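Local structure of cellulose 1,4-beta-cellobiosidase (Thermobifida fusca, 4JJJ) at residues 10-15 and 534-539; 421-426 and 509-514; 450-455 and 526-531; 501-506 and 530-535. The protein probably hydrolyses beta-1,4 linkages in cellulose to release cellobiose, this chain being the glycoside hydrolase family 48 catalytic domain of a longer enzyme. The protein carries 1 engineered substitution. All coordinates share one frame; numbering follows the deposited sequence.

Contact 1: residues 10-15 and 534-539; sequences YEKIKD and AHRDSI. With ZN (zinc ion), chain P; ZN (zinc ion), chain X.
A surface contact ties Lys12, near the C-terminal end of helix 2-14, to the backbone of Asp537, Ser538 and Ile539 in the loop that follows helix 519-533. The lysine does nearly all the work on its side. Its CG lies beside the backbone N (chi1 -72°) and the rest of the chain is fully extended, so the side chain runs along the loop. CB packs at 3.6 Å from Ile539 O, CG lies the same distance from Ser538 O, and at the tip NZ gives Asp537 O a hydrogen bond of 2.8 Å. That bond comes in nearly end-on to the carbonyl (C=O...N angle 165°), and NZ has a further, weak bond to Gly540 O. The backbones are closest where Lys12 CA comes within 5.2 Å of Ile539 CA. Arg536 crosses the lysine at about a right angle, with its CB 4.0 Å from Lys12 NZ, while its guanidinium turns off to Glu8 and to Leu533 O. With a methionine here, Asp537 O would probably lose its donor, leaving this part of the loop less firmly held. Glu11 in the last turn and Asp15 just past the helix end bind a zinc ion through OE2 and OD2. Ile13 faces the other way, onto Leu59 of helix 50-67 and Phe620 and Gln623 of helix 620-637, while Tyr10 stacks on Tyr63.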
loop_
_atom_site.group_PDB
_atom_site.type_symbol
_atom_site.label_atom_id
_atom_site.label_comp_id
_atom_site.label_asym_id
_atom_site.label_seq_id
_atom_site.Cartn_x
_atom_site.Cartn_y
_atom_site.Cartn_z
ATOM N N TYR A 10 1.865 12.483 -19.504
ATOM C CA TYR A 10 0.664 11.732 -19.682
ATOM C C TYR A 10 0.749 10.917 -20.972
ATOM O O TYR A 10 0.441 9.729 -21.019
ATOM C CB TYR A 10 -0.530 12.672 -19.654
ATOM C CG TYR A 10 -1.849 12.009 -19.900
ATOM C CD1 TYR A 10 -2.298 11.828 -21.201
ATOM C CD2 TYR A 10 -2.627 11.471 -18.870
ATOM C CE1 TYR A 10 -3.486 11.169 -21.462
ATOM C CE2 TYR A 10 -3.774 10.813 -19.112
ATOM C CZ TYR A 10 -4.276 10.629 -20.400
ATOM O OH TYR A 10 -5.481 9.993 -20.626
ATOM N N GLU A 11 1.084 11.597 -22.094
ATOM C CA GLU A 11 1.163 10.927 -23.387
ATOM C C GLU A 11 2.141 9.801 -23.423
ATOM O O GLU A 11 1.857 8.747 -23.950
ATOM C CB GLU A 11 1.420 11.978 -24.504
ATOM C CG GLU A 11 1.145 11.458 -25.926
ATOM C CD GLU A 11 2.226 10.537 -26.478
ATOM O OE1 GLU A 11 3.407 10.540 -26.064
ATOM O OE2 GLU A 11 1.840 9.768 -27.392
ATOM N N LYS A 12 3.274 9.982 -22.810
ATOM C CA LYS A 12 4.249 8.878 -22.676
ATOM C C LYS A 12 3.715 7.640 -21.937
ATOM O O LYS A 12 3.872 6.540 -22.320
ATOM C CB LYS A 12 5.524 9.387 -21.996
ATOM C CG LYS A 12 6.434 10.306 -22.823
ATOM C CD LYS A 12 7.522 10.961 -21.986
ATOM C CE LYS A 12 8.429 11.932 -22.679
ATOM N NZ LYS A 12 9.461 12.466 -21.801
ATOM N N ILE A 13 3.031 7.923 -20.831
ATOM C CA ILE A 13 2.492 6.863 -19.982
ATOM C C ILE A 13 1.452 6.096 -20.782
ATOM O O ILE A 13 1.283 4.865 -20.696
ATOM C CB ILE A 13 1.973 7.477 -18.674
ATOM C CG1 ILE A 13 3.073 8.024 -17.823
ATOM C CG2 ILE A 13 1.298 6.375 -17.906
ATOM C CD1 ILE A 13 2.624 8.830 -16.687
ATOM N N LYS A 14 0.633 6.802 -21.581
ATOM C CA LYS A 14 -0.506 6.199 -22.258
ATOM C C LYS A 14 -0.138 5.687 -23.687
ATOM O O LYS A 14 -1.036 5.074 -24.315
ATOM C CB LYS A 14 -1.664 7.213 -22.347
ATOM C CG LYS A 14 -2.195 7.671 -21.009
ATOM C CD LYS A 14 -2.882 6.554 -20.253
ATOM C CE LYS A 14 -4.029 5.937 -20.954
ATOM N NZ LYS A 14 -5.119 6.865 -21.289
ATOM N N ASP A 15 1.058 5.995 -24.174
ATOM C CA ASP A 15 1.464 5.491 -25.509
ATOM C C ASP A 15 1.824 4.004 -25.435
ATOM O O ASP A 15 2.685 3.598 -24.687
ATOM C CB ASP A 15 2.619 6.401 -26.019
ATOM C CG ASP A 15 3.068 6.033 -27.439
ATOM O OD1 ASP A 15 2.996 4.848 -27.828
ATOM O OD2 ASP A 15 3.536 6.943 -28.115
ATOM N N ALA A 534 14.678 17.868 -16.180
ATOM C CA ALA A 534 16.045 17.654 -16.636
ATOM C C ALA A 534 16.386 16.233 -16.878
ATOM O O ALA A 534 17.441 15.958 -17.495
ATOM C CB ALA A 534 17.024 18.275 -15.654
ATOM N N HIS A 535 15.563 15.308 -16.369
ATOM C CA HIS A 535 15.774 13.856 -16.510
ATOM C C HIS A 535 14.694 13.146 -17.394
ATOM O O HIS A 535 14.468 11.944 -17.293
ATOM C CB HIS A 535 15.938 13.225 -15.133
ATOM C CG HIS A 535 17.121 13.773 -14.400
ATOM N ND1 HIS A 535 18.399 13.284 -14.556
ATOM C CD2 HIS A 535 17.216 14.759 -13.481
ATOM C CE1 HIS A 535 19.219 13.972 -13.801
ATOM N NE2 HIS A 535 18.521 14.843 -13.103
ATOM N N ARG A 536 14.119 13.871 -18.356
ATOM C CA ARG A 536 13.202 13.279 -19.335
ATOM C C ARG A 536 13.917 12.276 -20.255
ATOM O O ARG A 536 15.070 12.517 -20.642
ATOM C CB ARG A 536 12.550 14.387 -20.180
ATOM C CG ARG A 536 11.445 15.095 -19.430
ATOM C CD ARG A 536 10.807 16.185 -20.244
ATOM N NE ARG A 536 11.635 17.285 -20.153
ATOM C CZ ARG A 536 11.386 18.464 -20.753
ATOM N NH1 ARG A 536 10.323 18.600 -21.523
ATOM N NH2 ARG A 536 12.238 19.455 -20.582
ATOM N N ASP A 537 13.284 11.162 -20.543
ATOM C CA ASP A 537 13.676 10.227 -21.564
ATOM C C ASP A 537 12.475 9.884 -22.443
ATOM O O ASP A 537 11.407 10.557 -22.375
ATOM C CB ASP A 537 14.359 9.055 -20.894
ATOM C CG ASP A 537 13.396 8.189 -20.087
ATOM O OD1 ASP A 537 12.178 8.131 -20.369
ATOM O OD2 ASP A 537 13.944 7.439 -19.237
ATOM N N SER A 538 12.643 8.956 -23.357
ATOM C CA SER A 538 11.611 8.766 -24.371
ATOM C C SER A 538 10.266 8.300 -23.781
ATOM O O SER A 538 9.230 8.647 -24.274
ATOM C CB SER A 538 12.116 7.793 -25.455
ATOM O OG SER A 538 12.442 6.480 -24.914
ATOM N N ILE A 539 10.300 7.565 -22.681
ATOM C CA ILE A 539 9.080 7.005 -22.108
ATOM C C ILE A 539 8.661 7.584 -20.770
ATOM O O ILE A 539 7.675 7.125 -20.218
ATOM C CB ILE A 539 9.149 5.495 -22.036
ATOM C CG1 ILE A 539 10.162 5.007 -21.041
ATOM C CG2 ILE A 539 9.414 4.926 -23.452
ATOM C CD1 ILE A 539 10.041 3.516 -20.745
HETATM ZN ZN ZN P . 2.964 8.772 -28.594
HETATM ZN ZN ZN X . 19.331 11.988 -15.861
HETATM O O HOH W 1 21.285 12.136 -14.995
HETATM O O HOH W 2 18.940 12.455 -17.698
HETATM O O HOH W 3 18.807 10.160 -15.528
#

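Contact 2: residues 421-426 and 509-514; sequences NMERVA and LMYYAK
Ala426 and Tyr511 touch where helices 421-426 and 509-514 run nearly parallel, their axes 8.5 Å apart and inclined by 23°. The backbones come nearest at Ala426 CA and Tyr512 CA, 5.3 Å apart, an approach that the small alanine permits. Ala426 CB lies 3.7 Å from Tyr511 CB and 4.1 Å from Tyr512 N, so its methyl sits against the base of the Tyr511 side chain and near the backbone of the next residue, while Ala426 O is 3.6 Å from Tyr511 CB. The two tyrosines part company at their first torsion. In Tyr511 CG stands beside the backbone N (chi1 -74°), and the ring extends past Glu423, whose OE2 meets it obliquely. A water lies in the plane of this ring at its edge, 2.9 Å from Tyr511 OH, and gives a weak hydrogen bond to Glu423 OE2. The stronger partner of that carboxylate oxygen is Lys507, in a salt bridge. Tyr512, with CG anti to N (chi1 175°), carries its ring away towards Ala521 of helix 519-533, and its hydroxyl bonds to Asp442, a ligand of a bound calcium ion. Arg424 leaves helix 416-432 on another side, where its NH2 bonds weakly to Asn224, the engineered residue at the predicted nucleophile position. Neighbouring helices that run in the same direction, each with an antiparallel partner next in the chain, are characteristic of the (alpha/alpha)6 barrel of family 48 hydrolases.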
loop_
_atom_site.group_PDB
_atom_site.type_symbol
_atom_site.label_atom_id
_atom_site.label_comp_id
_atom_site.label_asym_id
_atom_site.label_seq_id
_atom_site.Cartn_x
_atom_site.Cartn_y
_atom_site.Cartn_z
ATOM N N ASN A 421 2.289 10.438 2.997
ATOM C CA ASN A 421 1.395 10.949 4.041
ATOM C C ASN A 421 1.305 12.463 4.024
ATOM O O ASN A 421 0.197 13.055 3.953
ATOM C CB ASN A 421 1.837 10.446 5.387
ATOM C CG ASN A 421 1.251 11.254 6.501
ATOM O OD1 ASN A 421 0.090 11.458 6.523
ATOM N ND2 ASN A 421 2.053 11.475 7.553
ATOM N N MET A 422 2.442 13.106 3.978
ATOM C CA MET A 422 2.505 14.540 4.130
ATOM C C MET A 422 1.803 15.251 3.019
ATOM O O MET A 422 1.192 16.273 3.260
ATOM C CB MET A 422 3.903 15.137 4.344
ATOM C CG MET A 422 3.917 16.451 5.120
ATOM S SD MET A 422 3.095 16.467 6.726
ATOM C CE MET A 422 3.927 15.143 7.601
ATOM N N GLU A 423 1.918 14.720 1.803
ATOM C CA GLU A 423 1.176 15.359 0.645
ATOM C C GLU A 423 -0.346 15.421 0.917
ATOM O O GLU A 423 -0.974 16.427 0.607
ATOM C CB GLU A 423 1.394 14.614 -0.647
ATOM C CG GLU A 423 0.953 15.422 -1.863
ATOM C CD GLU A 423 1.075 14.671 -3.147
ATOM O OE1 GLU A 423 2.168 14.109 -3.379
ATOM O OE2 GLU A 423 0.094 14.710 -3.875
ATOM N N ARG A 424 -0.857 14.395 1.586
ATOM C CA ARG A 424 -2.271 14.360 1.835
ATOM C C ARG A 424 -2.611 15.405 2.951
ATOM O O ARG A 424 -3.639 16.073 2.875
ATOM C CB ARG A 424 -2.698 12.985 2.296
ATOM C CG ARG A 424 -2.434 11.852 1.272
ATOM C CD ARG A 424 -2.234 10.551 2.003
ATOM N NE ARG A 424 -1.848 9.519 1.068
ATOM C CZ ARG A 424 -1.186 8.394 1.360
ATOM N NH1 ARG A 424 -0.894 8.145 2.584
ATOM N NH2 ARG A 424 -0.759 7.594 0.354
ATOM N N VAL A 425 -1.709 15.505 3.943
ATOM C CA VAL A 425 -1.840 16.537 4.996
ATOM C C VAL A 425 -1.788 17.926 4.363
ATOM O O VAL A 425 -2.579 18.803 4.743
ATOM C CB VAL A 425 -0.744 16.339 6.079
ATOM C CG1 VAL A 425 -0.856 17.413 7.163
ATOM C CG2 VAL A 425 -0.889 14.928 6.668
ATOM N N ALA A 426 -0.839 18.159 3.433
ATOM C CA ALA A 426 -0.756 19.415 2.751
ATOM C C ALA A 426 -1.967 19.684 1.920
ATOM O O ALA A 426 -2.388 20.877 1.791
ATOM C CB ALA A 426 0.542 19.480 1.938
ATOM N N LEU A 509 5.252 20.314 -0.848
ATOM C CA LEU A 509 5.760 21.676 -0.692
ATOM C C LEU A 509 4.872 22.734 -1.403
ATOM O O LEU A 509 4.632 23.800 -0.853
ATOM C CB LEU A 509 7.224 21.764 -1.195
ATOM C CG LEU A 509 8.227 20.946 -0.317
ATOM C CD1 LEU A 509 9.597 20.918 -0.929
ATOM C CD2 LEU A 509 8.294 21.486 1.078
ATOM N N MET A 510 4.381 22.398 -2.565
ATOM C CA MET A 510 3.502 23.304 -3.328
ATOM C C MET A 510 2.171 23.533 -2.611
ATOM O O MET A 510 1.768 24.703 -2.495
ATOM C CB MET A 510 3.266 22.752 -4.724
ATOM C CG MET A 510 4.470 23.035 -5.655
ATOM S SD MET A 510 4.091 22.667 -7.376
ATOM C CE MET A 510 3.670 20.923 -7.366
ATOM N N TYR A 511 1.496 22.473 -2.172
ATOM C CA TYR A 511 0.200 22.638 -1.461
ATOM C C TYR A 511 0.419 23.474 -0.247
ATOM O O TYR A 511 -0.407 24.370 0.120
ATOM C CB TYR A 511 -0.435 21.267 -1.163
ATOM C CG TYR A 511 -1.011 20.589 -2.364
ATOM C CD1 TYR A 511 -0.387 19.497 -2.913
ATOM C CD2 TYR A 511 -2.226 20.990 -2.905
ATOM C CE1 TYR A 511 -0.969 18.869 -4.009
ATOM C CE2 TYR A 511 -2.815 20.408 -3.994
ATOM C CZ TYR A 511 -2.180 19.358 -4.602
ATOM O OH TYR A 511 -2.694 18.655 -5.650
ATOM N N TYR A 512 1.490 23.162 0.512
ATOM C CA TYR A 512 1.789 23.938 1.708
ATOM C C TYR A 512 2.092 25.402 1.415
ATOM O O TYR A 512 1.601 26.312 2.112
ATOM C CB TYR A 512 2.989 23.331 2.400
ATOM C CG TYR A 512 3.483 24.126 3.606
ATOM C CD1 TYR A 512 2.763 24.161 4.824
ATOM C CD2 TYR A 512 4.693 24.771 3.521
ATOM C CE1 TYR A 512 3.256 24.886 5.954
ATOM C CE2 TYR A 512 5.153 25.521 4.624
ATOM C CZ TYR A 512 4.447 25.528 5.803
ATOM O OH TYR A 512 4.973 26.170 6.863
ATOM N N ALA A 513 2.864 25.616 0.375
ATOM C CA ALA A 513 3.188 26.994 -0.017
ATOM C C ALA A 513 1.991 27.770 -0.448
ATOM O O ALA A 513 1.919 28.964 -0.135
ATOM C CB ALA A 513 4.214 26.973 -1.140
ATOM N N LYS A 514 1.116 27.132 -1.193
ATOM C CA LYS A 514 -0.075 27.815 -1.723
ATOM C C LYS A 514 -0.869 28.418 -0.561
ATOM O O LYS A 514 -1.252 29.608 -0.657
ATOM C CB LYS A 514 -0.907 26.910 -2.563
ATOM C CG LYS A 514 -2.177 27.572 -3.133
ATOM C CD LYS A 514 -1.828 28.661 -4.084
ATOM C CE LYS A 514 -3.099 29.328 -4.592
ATOM N NZ LYS A 514 -2.735 30.265 -5.670
HETATM O O HOH W 4 -1.701 16.083 -6.487
#

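Contact 3: residues 450-455 and 526-531; sequences QHTDVD and EGLLDA. With FE (Fe (III) ion), chain M; ZN (zinc ion), chain S; NA (sodium ion), chain J.
The loop 450-455 passes close over helix 526-531 at Val454 and Gly527, whose CA atoms are 5.2 Å apart. Val454 CB sits 3.8 Å from Gly527 C, and its CG2 lies over Gly527 CA. A beta carbon on residue 527 would point toward the loop and collide with Val454 CG2, so the closeness of loop and helix depends on the missing side chain. The other branch of the valine, CG1, is directed to Leu528, touching CD2 at 3.9 Å, and the two side chains cross at about a right angle. Thr452 CG2 meets Leu528 CD2 too, at 4.0 Å. The threonine can serve two partners at once because its branches diverge: OG1 lies beside the backbone N (chi1 -63°) and bonds back to Ala448 O, which leaves CG2 to go to the leucine. A water donates to both Val454 O and Gly527 O, at 2.8 and 2.7 Å, bridging the two backbones. The loop is braced from within by Asp453, whose OD1 accepts from Asp455 N at 2.9 Å, the N-H arriving from above the carboxylate plane. Three metal ions are bound nearby: His451 NE2 binds iron, Glu526 OE2 shares a zinc ion with His633, and both carboxylate oxygens of Asp530 approach a sodium ion, OD1 at 2.4 Å. The arrangement is an Asx turn in a connecting loop, laid against a glycine of helix 519-533 in the outer part of the (alpha/alpha)6 fold.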
loop_
_atom_site.group_PDB
_atom_site.type_symbol
_atom_site.label_atom_id
_atom_site.label_comp_id
_atom_site.label_asym_id
_atom_site.label_seq_id
_atom_site.Cartn_x
_atom_site.Cartn_y
_atom_site.Cartn_z
ATOM N N GLN A 450 15.511 21.051 4.624
ATOM C CA GLN A 450 16.899 21.029 5.163
ATOM C C GLN A 450 17.684 19.833 4.692
ATOM O O GLN A 450 18.901 19.815 4.794
ATOM C CB GLN A 450 16.815 20.940 6.657
ATOM C CG GLN A 450 16.453 22.205 7.368
ATOM C CD GLN A 450 16.119 23.412 6.478
ATOM O OE1 GLN A 450 14.951 23.864 6.446
ATOM N NE2 GLN A 450 17.175 24.030 5.846
ATOM N N HIS A 451 16.989 18.786 4.219
ATOM C CA HIS A 451 17.611 17.569 3.702
ATOM C C HIS A 451 17.383 17.340 2.234
ATOM O O HIS A 451 17.602 16.232 1.763
ATOM C CB HIS A 451 17.118 16.356 4.570
ATOM C CG HIS A 451 17.541 16.491 5.977
ATOM N ND1 HIS A 451 16.804 17.166 6.936
ATOM C CD2 HIS A 451 18.687 16.113 6.599
ATOM C CE1 HIS A 451 17.489 17.259 8.045
ATOM N NE2 HIS A 451 18.620 16.609 7.879
ATOM N N THR A 452 17.035 18.386 1.519
ATOM C CA THR A 452 16.834 18.343 0.081
ATOM C C THR A 452 17.820 19.259 -0.612
ATOM O O THR A 452 18.033 20.406 -0.148
ATOM C CB THR A 452 15.365 18.785 -0.230
ATOM O OG1 THR A 452 14.446 17.860 0.365
ATOM C CG2 THR A 452 15.094 18.773 -1.698
ATOM N N ASP A 453 18.377 18.803 -1.735
ATOM C CA ASP A 453 19.306 19.608 -2.552
ATOM C C ASP A 453 18.852 19.643 -3.949
ATOM O O ASP A 453 18.847 18.615 -4.602
ATOM C CB ASP A 453 20.716 19.033 -2.475
ATOM C CG ASP A 453 21.756 19.900 -3.235
ATOM O OD1 ASP A 453 21.414 20.908 -3.874
ATOM O OD2 ASP A 453 22.914 19.402 -3.126
ATOM N N VAL A 454 18.332 20.809 -4.398
ATOM C CA VAL A 454 17.743 20.868 -5.733
ATOM C C VAL A 454 18.834 21.077 -6.807
ATOM O O VAL A 454 18.548 21.121 -7.942
ATOM C CB VAL A 454 16.594 21.939 -5.848
ATOM C CG1 VAL A 454 15.584 21.708 -4.758
ATOM C CG2 VAL A 454 17.134 23.373 -5.648
ATOM N N ASP A 455 20.033 21.370 -6.357
ATOM C CA ASP A 455 21.230 21.537 -7.256
ATOM C C ASP A 455 20.933 22.637 -8.244
ATOM O O ASP A 455 21.095 22.460 -9.459
ATOM C CB ASP A 455 21.586 20.189 -7.953
ATOM C CG ASP A 455 22.896 20.244 -8.714
ATOM O OD1 ASP A 455 23.784 21.001 -8.203
ATOM O OD2 ASP A 455 22.983 19.604 -9.801
ATOM N N GLU A 526 9.941 24.302 -6.784
ATOM C CA GLU A 526 10.192 24.707 -8.163
ATOM C C GLU A 526 11.514 24.070 -8.633
ATOM O O GLU A 526 11.605 23.631 -9.798
ATOM C CB GLU A 526 10.334 26.218 -8.275
ATOM C CG GLU A 526 9.055 26.998 -8.070
ATOM C CD GLU A 526 8.045 26.989 -9.228
ATOM O OE1 GLU A 526 8.008 26.079 -10.086
ATOM O OE2 GLU A 526 7.252 27.980 -9.279
ATOM N N GLY A 527 12.522 24.008 -7.756
ATOM C CA GLY A 527 13.796 23.380 -8.082
ATOM C C GLY A 527 13.695 21.892 -8.340
ATOM O O GLY A 527 14.311 21.362 -9.222
ATOM N N LEU A 528 12.823 21.228 -7.561
ATOM C CA LEU A 528 12.506 19.813 -7.807
ATOM C C LEU A 528 11.783 19.549 -9.147
ATOM O O LEU A 528 12.134 18.625 -9.894
ATOM C CB LEU A 528 11.707 19.235 -6.648
ATOM C CG LEU A 528 12.455 19.193 -5.302
ATOM C CD1 LEU A 528 11.553 18.689 -4.224
ATOM C CD2 LEU A 528 13.750 18.357 -5.429
ATOM N N LEU A 529 10.847 20.411 -9.535
ATOM C CA LEU A 529 10.168 20.225 -10.797
ATOM C C LEU A 529 11.157 20.464 -11.968
ATOM O O LEU A 529 11.146 19.750 -12.935
ATOM C CB LEU A 529 9.024 21.236 -10.927
ATOM C CG LEU A 529 7.839 21.099 -9.975
ATOM C CD1 LEU A 529 6.809 22.207 -10.258
ATOM C CD2 LEU A 529 7.273 19.725 -10.030
ATOM N N ASP A 530 12.059 21.429 -11.812
ATOM C CA ASP A 530 13.064 21.641 -12.840
ATOM C C ASP A 530 13.917 20.390 -12.966
ATOM O O ASP A 530 14.316 20.015 -14.074
ATOM C CB ASP A 530 13.986 22.789 -12.465
ATOM C CG ASP A 530 13.375 24.148 -12.613
ATOM O OD1 ASP A 530 12.394 24.256 -13.313
ATOM O OD2 ASP A 530 13.929 25.120 -12.026
ATOM N N ALA A 531 14.338 19.851 -11.816
ATOM C CA ALA A 531 15.163 18.646 -11.770
ATOM C C ALA A 531 14.514 17.492 -12.477
ATOM O O ALA A 531 15.127 16.788 -13.265
ATOM C CB ALA A 531 15.471 18.324 -10.315
HETATM FE FE FE M . 20.188 16.859 9.453
HETATM ZN ZN ZN S . 6.216 27.911 -10.909
HETATM NA NA NA J . 11.491 26.433 -12.927
HETATM O O HOH W 5 16.823 22.307 -9.815
HETATM O O HOH W 6 10.011 25.015 -11.664
HETATM O O HOH W 7 9.609 28.241 -12.551
HETATM O O HOH W 8 12.332 27.248 -11.413
HETATM O O HOH W 9 13.297 27.166 -13.623
HETATM O O HOH W 10 21.304 17.372 7.924
#

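Contact 4: residues 501-506 and 530-535; sequences VTAALA and DALLAH. With ZN (zinc ion), chain X; NA (sodium ion), chain J.
Leu532 meets Thr502 and Ala503 through aliphatic groups alone, and the nearby aromatic ring, His535, stands off to one side. Ala531 C and a zinc-bound water lie in the plane of that imidazole, at the edge. His535 ND1 binds a zinc ion at 2.1 Å, together with three waters, while NE2 has a weak bond to Gly460 O and the side chain touches Gln461. Within the contact, Thr502 CG2 nestles in the fork of Leu532, 3.8 Å from CD2, 4.0 Å from CD1 and 3.9 Å from CG. The two side chains slide past each other in opposite directions. Leu532 CD1 goes on to Ala503 CB at 4.1 Å, so one leucine spans two successive residues. Its CG lies beside the backbone N (chi1 -65°), which aims the branched end at the facing helix. The backbones stand well apart, 7.9 Å between Ala503 CA and Leu532 CA, and side chains make the contact. The segments belong to consecutive helices, 499-516 and 519-533, which fold back on each other as a helical hairpin, the recurring element of the (alpha/alpha)6 barrel. A serine in place of Leu532 is likely to open a gap beside Thr502 CG2 and Ala503 CB, which would lose their apolar neighbour. Thr502 OG1 bonds to Asp498 O, just before helix 499-516, and Asp498 lines the glycan pocket. Ala503 also touches Glu625 and Ile626 of helix 620-637, and Leu533 packs on Phe630 of that helix and on Tyr2 and Ala5 of helix 2-14.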
loop_
_atom_site.group_PDB
_atom_site.type_symbol
_atom_site.label_atom_id
_atom_site.label_comp_id
_atom_site.label_asym_id
_atom_site.label_seq_id
_atom_site.Cartn_x
_atom_site.Cartn_y
_atom_site.Cartn_z
ATOM N N VAL A 501 9.452 9.782 -5.288
ATOM C CA VAL A 501 9.591 10.459 -4.008
ATOM C C VAL A 501 9.755 11.967 -4.274
ATOM O O VAL A 501 9.194 12.781 -3.595
ATOM C CB VAL A 501 10.821 9.911 -3.236
ATOM C CG1 VAL A 501 11.142 10.833 -2.047
ATOM C CG2 VAL A 501 10.560 8.503 -2.832
ATOM N N THR A 502 10.547 12.290 -5.263
ATOM C CA THR A 502 10.784 13.671 -5.661
ATOM C C THR A 502 9.470 14.372 -5.972
ATOM O O THR A 502 9.221 15.466 -5.514
ATOM C CB THR A 502 11.819 13.778 -6.791
ATOM O OG1 THR A 502 13.065 13.214 -6.319
ATOM C CG2 THR A 502 12.030 15.231 -7.227
ATOM N N ALA A 503 8.653 13.764 -6.802
ATOM C CA ALA A 503 7.388 14.389 -7.212
ATOM C C ALA A 503 6.446 14.581 -6.030
ATOM O O ALA A 503 5.817 15.621 -5.924
ATOM C CB ALA A 503 6.814 13.564 -8.316
ATOM N N ALA A 504 6.382 13.593 -5.120
ATOM C CA ALA A 504 5.529 13.726 -3.969
ATOM C C ALA A 504 6.065 14.817 -3.047
ATOM O O ALA A 504 5.284 15.560 -2.419
ATOM C CB ALA A 504 5.447 12.373 -3.241
ATOM N N LEU A 505 7.376 14.949 -2.909
ATOM C CA LEU A 505 7.963 16.001 -2.097
ATOM C C LEU A 505 7.623 17.375 -2.720
ATOM O O LEU A 505 7.185 18.283 -2.020
ATOM C CB LEU A 505 9.468 15.783 -1.975
ATOM C CG LEU A 505 10.223 16.870 -1.207
ATOM C CD1 LEU A 505 9.638 17.038 0.185
ATOM C CD2 LEU A 505 11.705 16.523 -1.218
ATOM N N ALA A 506 7.775 17.504 -4.018
ATOM C CA ALA A 506 7.467 18.733 -4.711
ATOM C C ALA A 506 5.994 19.095 -4.456
ATOM O O ALA A 506 5.686 20.287 -4.170
ATOM C CB ALA A 506 7.690 18.626 -6.159
ATOM N N ASP A 530 12.059 21.429 -11.812
ATOM C CA ASP A 530 13.064 21.641 -12.840
ATOM C C ASP A 530 13.917 20.390 -12.966
ATOM O O ASP A 530 14.316 20.015 -14.074
ATOM C CB ASP A 530 13.986 22.789 -12.465
ATOM C CG ASP A 530 13.375 24.148 -12.613
ATOM O OD1 ASP A 530 12.394 24.256 -13.313
ATOM O OD2 ASP A 530 13.929 25.120 -12.026
ATOM N N ALA A 531 14.338 19.851 -11.816
ATOM C CA ALA A 531 15.163 18.646 -11.770
ATOM C C ALA A 531 14.514 17.492 -12.477
ATOM O O ALA A 531 15.127 16.788 -13.265
ATOM C CB ALA A 531 15.471 18.324 -10.315
ATOM N N LEU A 532 13.215 17.276 -12.255
ATOM C CA LEU A 532 12.454 16.246 -12.954
ATOM C C LEU A 532 12.523 16.488 -14.422
ATOM O O LEU A 532 12.727 15.575 -15.194
ATOM C CB LEU A 532 11.030 16.106 -12.429
ATOM C CG LEU A 532 10.920 15.613 -10.947
ATOM C CD1 LEU A 532 9.540 15.763 -10.373
ATOM C CD2 LEU A 532 11.311 14.151 -10.851
ATOM N N LEU A 533 12.307 17.714 -14.873
ATOM C CA LEU A 533 12.293 17.994 -16.321
ATOM C C LEU A 533 13.640 17.724 -16.971
ATOM O O LEU A 533 13.699 17.314 -18.131
ATOM C CB LEU A 533 11.786 19.449 -16.552
ATOM C CG LEU A 533 10.288 19.671 -16.466
ATOM C CD1 LEU A 533 10.130 21.199 -16.601
ATOM C CD2 LEU A 533 9.457 18.908 -17.515
ATOM N N ALA A 534 14.678 17.868 -16.180
ATOM C CA ALA A 534 16.045 17.654 -16.636
ATOM C C ALA A 534 16.386 16.233 -16.878
ATOM O O ALA A 534 17.441 15.958 -17.495
ATOM C CB ALA A 534 17.024 18.275 -15.654
ATOM N N HIS A 535 15.563 15.308 -16.369
ATOM C CA HIS A 535 15.774 13.856 -16.510
ATOM C C HIS A 535 14.694 13.146 -17.394
ATOM O O HIS A 535 14.468 11.944 -17.293
ATOM C CB HIS A 535 15.938 13.225 -15.133
ATOM C CG HIS A 535 17.121 13.773 -14.400
ATOM N ND1 HIS A 535 18.399 13.284 -14.556
ATOM C CD2 HIS A 535 17.216 14.759 -13.481
ATOM C CE1 HIS A 535 19.219 13.972 -13.801
ATOM N NE2 HIS A 535 18.521 14.843 -13.103
HETATM ZN ZN ZN X . 19.331 11.988 -15.861
HETATM NA NA NA J . 11.491 26.433 -12.927
HETATM O O HOH W 7 9.609 28.241 -12.551
HETATM O O HOH W 6 10.011 25.015 -11.664
HETATM O O HOH W 8 12.332 27.248 -11.413
HETATM O O HOH W 9 13.297 27.166 -13.623
HETATM O O HOH W 1 21.285 12.136 -14.995
#

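Overall arrangement
Helix 519-533 and the loop after it connect contacts 3, 4 and 1 in turn. Contacts 3 and 4 have centres about 7 Å apart and share Asp530 and Ala531; Leu528 of contact 3 also packs on Thr502 and Leu505 of contact 4. Contact 1, its centre about 14 Å from that of contact 4, shares Ala534 and His535 with it and joins the N-terminal helix 2-14 to the loop after helix 519-533. Contact 2 uses helix 499-516 further along; Glu423 packs on Ala504 of contact 4 and Met510 on Leu529 of contact 3. Contact 4 comes close to the substrate site, the Thr502 side chain about 9 Å from a bound beta-D-glucopyranose; in contact 2 the side chain of Glu423 is about 13 Å from a bound beta-D-glucopyranose.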